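Local coordinates for sensor protein, Kinase (Polaromonas sp. JS666, PDB 3GRC), which is a putative sensor histidine kinase whose CheY-like receiver domain probably takes up a phosphoryl group in two-component signalling, at residues D34-A39 / L43-R48; M54-N59 / V66-A71. All coordinates share one frame; numbering follows the deposited sequence.

Contact 1 (D34-A39 / L43-R48)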
loop_
_atom_site.group_PDB
_atom_site.type_symbol
_atom_site.label_atom_id
_atom_site.label_comp_id
_atom_site.label_asym_id
_atom_site.label_seq_id
_atom_site.Cartn_x
_atom_site.Cartn_y
_atom_site.Cartn_z
ATOM N N ASP A 34 4.042 -5.718 8.022
ATOM C CA ASP A 34 5.455 -5.862 7.797
ATOM C C ASP A 34 5.943 -4.612 7.092
ATOM O O ASP A 34 5.282 -4.091 6.202
ATOM C CB ASP A 34 5.741 -7.078 6.909
ATOM C CG ASP A 34 5.537 -8.402 7.639
ATOM O OD1 ASP A 34 5.817 -8.456 8.849
ATOM O OD2 ASP A 34 5.110 -9.385 6.998
HETATM N N MSE A 35 7.111 -4.130 7.476
HETATM C CA MSE A 35 7.655 -2.948 6.832
HETATM C C MSE A 35 8.795 -3.323 5.879
HETATM O O MSE A 35 9.664 -4.114 6.216
HETATM C CB MSE A 35 8.201 -1.961 7.876
HETATM C CG MSE A 35 7.267 -1.629 9.024
HETATM SE SE MSE A 35 8.164 -0.560 10.334
HETATM C CE MSE A 35 9.082 -1.951 11.378
ATOM N N VAL A 36 8.766 -2.755 4.686
ATOM C CA VAL A 36 9.816 -2.921 3.683
ATOM C C VAL A 36 10.050 -1.526 3.117
ATOM O O VAL A 36 9.165 -0.678 3.167
ATOM C CB VAL A 36 9.454 -3.936 2.547
ATOM C CG1 VAL A 36 9.347 -5.332 3.155
ATOM C CG2 VAL A 36 8.154 -3.547 1.831
ATOM N N HIS A 37 11.237 -1.283 2.575
ATOM C CA HIS A 37 11.558 0.053 2.088
ATOM C C HIS A 37 11.782 0.267 0.595
ATOM O O HIS A 37 12.232 1.347 0.194
ATOM C CB HIS A 37 12.764 0.578 2.869
ATOM C CG HIS A 37 13.991 -0.265 2.738
ATOM N ND1 HIS A 37 14.809 -0.236 1.626
ATOM C CD2 HIS A 37 14.539 -1.185 3.571
ATOM C CE1 HIS A 37 15.798 -1.092 1.780
ATOM N NE2 HIS A 37 15.656 -1.683 2.958
ATOM N N SER A 38 11.470 -0.732 -0.227
ATOM C CA SER A 38 11.662 -0.586 -1.666
ATOM C C SER A 38 10.743 -1.495 -2.461
ATOM O O SER A 38 10.190 -2.464 -1.931
ATOM C CB SER A 38 13.113 -0.883 -2.059
ATOM O OG SER A 38 13.344 -2.285 -2.108
ATOM N N ALA A 39 10.592 -1.172 -3.744
ATOM C CA ALA A 39 9.751 -1.943 -4.648
ATOM C C ALA A 39 10.237 -3.384 -4.755
ATOM O O ALA A 39 9.434 -4.319 -4.765
ATOM C CB ALA A 39 9.726 -1.290 -6.026
ATOM N N LEU A 43 8.141 -6.702 -3.817
ATOM C CA LEU A 43 7.877 -7.801 -4.746
ATOM C C LEU A 43 8.296 -9.154 -4.155
ATOM O O LEU A 43 7.566 -10.141 -4.255
ATOM C CB LEU A 43 8.592 -7.547 -6.079
ATOM C CG LEU A 43 7.949 -6.411 -6.881
ATOM C CD1 LEU A 43 8.781 -6.042 -8.096
ATOM C CD2 LEU A 43 6.557 -6.857 -7.291
ATOM N N GLU A 44 9.462 -9.189 -3.522
ATOM C CA GLU A 44 9.954 -10.415 -2.903
ATOM C C GLU A 44 9.036 -10.841 -1.754
ATOM O O GLU A 44 8.508 -11.959 -1.725
ATOM C CB GLU A 44 11.366 -10.190 -2.347
ATOM C CG GLU A 44 12.034 -11.451 -1.816
ATOM C CD GLU A 44 13.325 -11.178 -1.041
ATOM O OE1 GLU A 44 14.121 -10.301 -1.448
ATOM O OE2 GLU A 44 13.551 -11.863 -0.023
ATOM N N GLN A 45 8.832 -9.924 -0.816
ATOM C CA GLN A 45 8.035 -10.190 0.374
ATOM C C GLN A 45 6.557 -10.517 0.176
ATOM O O GLN A 45 6.004 -11.343 0.902
ATOM C CB GLN A 45 8.163 -9.001 1.338
ATOM C CG GLN A 45 7.595 -9.241 2.715
ATOM C CD GLN A 45 8.177 -10.475 3.366
ATOM O OE1 GLN A 45 9.373 -10.707 3.298
ATOM N NE2 GLN A 45 7.328 -11.271 4.001
ATOM N N VAL A 46 5.913 -9.881 -0.795
ATOM C CA VAL A 46 4.489 -10.104 -0.999
ATOM C C VAL A 46 4.153 -11.553 -1.344
ATOM O O VAL A 46 3.052 -12.024 -1.065
ATOM C CB VAL A 46 3.927 -9.166 -2.094
ATOM C CG1 VAL A 46 4.360 -9.632 -3.471
ATOM C CG2 VAL A 46 2.424 -9.100 -1.982
ATOM N N ALA A 47 5.114 -12.256 -1.936
ATOM C CA ALA A 47 4.924 -13.647 -2.309
ATOM C C ALA A 47 5.231 -14.598 -1.148
ATOM O O ALA A 47 4.702 -15.712 -1.095
ATOM C CB ALA A 47 5.810 -13.985 -3.502
ATOM N N ARG A 48 6.072 -14.153 -0.217
ATOM C CA ARG A 48 6.451 -14.996 0.911
ATOM C C ARG A 48 5.302 -15.333 1.856
ATOM O O ARG A 48 5.409 -16.270 2.641
ATOM C CB ARG A 48 7.591 -14.354 1.698
ATOM C CG ARG A 48 8.861 -14.122 0.891
ATOM C CD ARG A 48 9.944 -13.537 1.776
ATOM N NE ARG A 48 10.313 -14.469 2.840
ATOM C CZ ARG A 48 10.987 -14.137 3.939
ATOM N NH1 ARG A 48 11.373 -12.885 4.137
ATOM N NH2 ARG A 48 11.282 -15.064 4.840
#
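Gln45 and Asp34 meet because of how their side chains are turned. In Gln45 the CG lies anti to the backbone N (chi1 -169°), the chain bends at chi2, and NE2 ends on the side of Asp34 OD2. The CB of Asp34 points toward the helix, and chi1 (-73°) sets CG beside the backbone N, anti to the carbonyl carbon. The two side chains cross at about a right angle, with amide and carboxylate planes 79° apart. Asp34 OD2 and Gln45 NE2 stay 4.2 Å apart, too far for a direct hydrogen bond. The hydroxyl of Tyr51 joins them, bonding to both atoms. Arg8 forms a salt bridge with the other carboxylate oxygen of Asp34. Arg48 NH1 makes a weak hydrogen bond to Gln45 OE1 at 3.1 Å.

Next to this polar group the contact is apolar. Val36 CG1 rests 4.3 Å from Gln45 CB, so the base of the glutamine side chain packs on the strand while its amide lies beyond, at Tyr51 and Arg48. Val36 and Gln45 both also touch Leu10 of strand 8-12.

A short turn, His37 and Ser38, leads from the strand into the helix. Ser38 is the N-cap, and its OG bonds to the backbone N of Gln41. Ala39 O then accepts a hydrogen bond from Leu43 N at 2.9 Å, an i to i+4 bond of the first helical turn. Leu43 CG lies 3.3 Å from the same Ala39 O.

This is the junction of an edge strand with its following helix in a CheY-like receiver fold, a surface contact polar at one end and apolar beside it. Arg8 probably offsets the charge of Asp34 at OD1, while Tyr51 OH satisfies OD2. Tyr51 at NE2 and Arg48 at OE1 together probably favour one flip of the Gln45 amide.

Contact 2 (M54-N59 / V66-A71)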
loop_
_atom_site.group_PDB
_atom_site.type_symbol
_atom_site.label_atom_id
_atom_site.label_comp_id
_atom_site.label_asym_id
_atom_site.label_seq_id
_atom_site.Cartn_x
_atom_site.Cartn_y
_atom_site.Cartn_z
HETATM N N MSE A 54 -1.711 -3.859 0.742
HETATM C CA MSE A 54 -0.416 -3.184 0.735
HETATM C C MSE A 54 -0.627 -1.679 0.716
HETATM O O MSE A 54 -1.591 -1.185 0.119
HETATM C CB MSE A 54 0.409 -3.565 -0.516
HETATM C CG MSE A 54 1.712 -2.773 -0.708
HETATM SE SE MSE A 54 2.800 -3.479 -2.214
HETATM C CE MSE A 54 4.358 -2.272 -1.957
ATOM N N THR A 55 0.254 -0.949 1.388
ATOM C CA THR A 55 0.206 0.505 1.351
ATOM C C THR A 55 1.441 0.837 0.531
ATOM O O THR A 55 2.508 0.240 0.731
ATOM C CB THR A 55 0.310 1.154 2.754
ATOM O OG1 THR A 55 1.603 0.910 3.319
ATOM C CG2 THR A 55 -0.756 0.586 3.667
ATOM N N VAL A 56 1.302 1.777 -0.398
ATOM C CA VAL A 56 2.414 2.141 -1.260
ATOM C C VAL A 56 2.808 3.607 -1.290
ATOM O O VAL A 56 1.990 4.494 -1.516
ATOM C CB VAL A 56 2.139 1.712 -2.707
ATOM C CG1 VAL A 56 3.301 2.123 -3.613
ATOM C CG2 VAL A 56 1.915 0.220 -2.754
ATOM N N ASP A 57 4.091 3.838 -1.072
ATOM C CA ASP A 57 4.664 5.170 -1.113
ATOM C C ASP A 57 4.994 5.402 -2.585
ATOM O O ASP A 57 5.636 4.569 -3.219
ATOM C CB ASP A 57 5.944 5.194 -0.278
ATOM C CG ASP A 57 6.668 6.526 -0.339
ATOM O OD1 ASP A 57 6.097 7.507 -0.880
ATOM O OD2 ASP A 57 7.815 6.590 0.177
ATOM N N LEU A 58 4.552 6.521 -3.135
ATOM C CA LEU A 58 4.818 6.817 -4.529
ATOM C C LEU A 58 6.281 7.159 -4.803
ATOM O O LEU A 58 6.807 6.849 -5.869
ATOM C CB LEU A 58 3.925 7.961 -4.984
ATOM C CG LEU A 58 2.873 7.631 -6.041
ATOM C CD1 LEU A 58 2.107 6.371 -5.667
ATOM C CD2 LEU A 58 1.937 8.817 -6.184
ATOM N N ASN A 59 6.943 7.774 -3.829
ATOM C CA ASN A 59 8.342 8.175 -3.988
ATOM C C ASN A 59 9.369 7.175 -3.459
ATOM O O ASN A 59 9.985 7.404 -2.422
ATOM C CB ASN A 59 8.558 9.525 -3.310
ATOM C CG ASN A 59 7.648 10.602 -3.865
ATOM O OD1 ASN A 59 7.752 10.976 -5.035
ATOM N ND2 ASN A 59 6.739 11.100 -3.034
ATOM N N VAL A 66 4.143 3.741 -8.823
ATOM C CA VAL A 66 3.246 3.310 -9.890
ATOM C C VAL A 66 3.821 2.117 -10.650
ATOM O O VAL A 66 3.080 1.253 -11.109
ATOM C CB VAL A 66 2.933 4.462 -10.871
ATOM C CG1 VAL A 66 2.026 3.960 -11.987
ATOM C CG2 VAL A 66 2.242 5.606 -10.122
ATOM N N SER A 67 5.142 2.071 -10.772
ATOM C CA SER A 67 5.811 0.965 -11.451
ATOM C C SER A 67 5.595 -0.319 -10.653
ATOM O O SER A 67 5.346 -1.390 -11.216
ATOM C CB SER A 67 7.313 1.246 -11.564
ATOM O OG SER A 67 8.015 0.078 -11.957
ATOM N N LEU A 68 5.706 -0.203 -9.335
ATOM C CA LEU A 68 5.507 -1.336 -8.448
ATOM C C LEU A 68 4.079 -1.853 -8.584
ATOM O O LEU A 68 3.862 -3.050 -8.760
ATOM C CB LEU A 68 5.773 -0.922 -7.002
ATOM C CG LEU A 68 5.376 -1.904 -5.893
ATOM C CD1 LEU A 68 5.898 -3.307 -6.187
ATOM C CD2 LEU A 68 5.927 -1.382 -4.578
ATOM N N ILE A 69 3.107 -0.943 -8.525
ATOM C CA ILE A 69 1.701 -1.331 -8.624
ATOM C C ILE A 69 1.369 -1.990 -9.965
ATOM O O ILE A 69 0.611 -2.962 -10.009
ATOM C CB ILE A 69 0.762 -0.119 -8.380
ATOM C CG1 ILE A 69 0.932 0.389 -6.948
ATOM C CG2 ILE A 69 -0.681 -0.531 -8.580
ATOM C CD1 ILE A 69 0.177 1.661 -6.644
ATOM N N ARG A 70 1.930 -1.464 -11.048
ATOM C CA ARG A 70 1.699 -2.035 -12.369
ATOM C C ARG A 70 2.215 -3.469 -12.396
ATOM O O ARG A 70 1.532 -4.370 -12.886
ATOM C CB ARG A 70 2.411 -1.222 -13.453
ATOM C CG ARG A 70 1.738 0.097 -13.780
ATOM C CD ARG A 70 2.394 0.803 -14.963
ATOM N NE ARG A 70 1.798 2.117 -15.207
ATOM C CZ ARG A 70 0.507 2.333 -15.467
ATOM N NH1 ARG A 70 -0.358 1.323 -15.526
ATOM N NH2 ARG A 70 0.076 3.571 -15.669
ATOM N N ALA A 71 3.415 -3.675 -11.855
ATOM C CA ALA A 71 4.025 -5.002 -11.823
ATOM C C ALA A 71 3.151 -5.981 -11.039
ATOM O O ALA A 71 2.987 -7.135 -11.436
ATOM C CB ALA A 71 5.423 -4.920 -11.209
HETATM O O HOH W 1 5.446 6.756 -8.890
#
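Met54 and Val56 face Leu68 and Ile69 in the beta-alpha-beta unit of strand 53-56, helix 65-73 and strand 82-86, part of the CheY-like receiver fold. The short strand and helix segments run roughly antiparallel, with 148° between their directions and axes 10.2 Å apart at closest approach.

Met54, a selenomethionine, has CG anti to the backbone N (chi1 173°) and stays extended through SE to CE. Leu68 also places CG anti to its backbone N. The two side chains reach toward each other tip to tip. The modelled gap between their end carbons is too short to be trusted. Leu68 CD2 also lies 4.5 Å from Val56 CG1. Ile69 CB points to one side, but chi1 (-64°) brings CG1 nearer the strand. There it meets the other methyl of Val56, with Val56 CG2 to Ile69 CG1 at 4.3 Å. Ala42 of helix 39-48 and Cys12 of strand 8-12 touch both Met54 and Leu68. Ile83 packs on Val56 and Ile69.

Past the strand, Asp57 sits at the position of the phosphoacceptor aspartate in this family. It does not touch the helix; its OD1 bonds to Ser87 OG. The same oxygen closes an Asx turn by accepting from Asn59 N at 3.1 Å, with the donor above the carboxylate plane. A water spans the segments: it accepts from Val66 N and donates weakly to Leu58 O, at 3.3 Å from each.

In the fold
Contact 1 lies at the surface and contact 2 in the core, with centres about 11 Å apart. Each sets a strand of the same parallel sheet against the helix that follows it in the chain. Contact 1 uses the outermost strand 32-36, while contact 2 uses the central strand 53-56. Their chemistry follows this placement. The outer contact mixes charge, amide and apolar packing, whereas the inner one is made of apolar side chains with one bridging water at its end. The two touch through Leu68: its CD1 lies 3.8 Å from Leu43 CD2, and its CD2 lies 3.9 Å from Ala39 CA. Leu68 of contact 2 thus packs helix 65-73 on the first turn or so of helix 39-48.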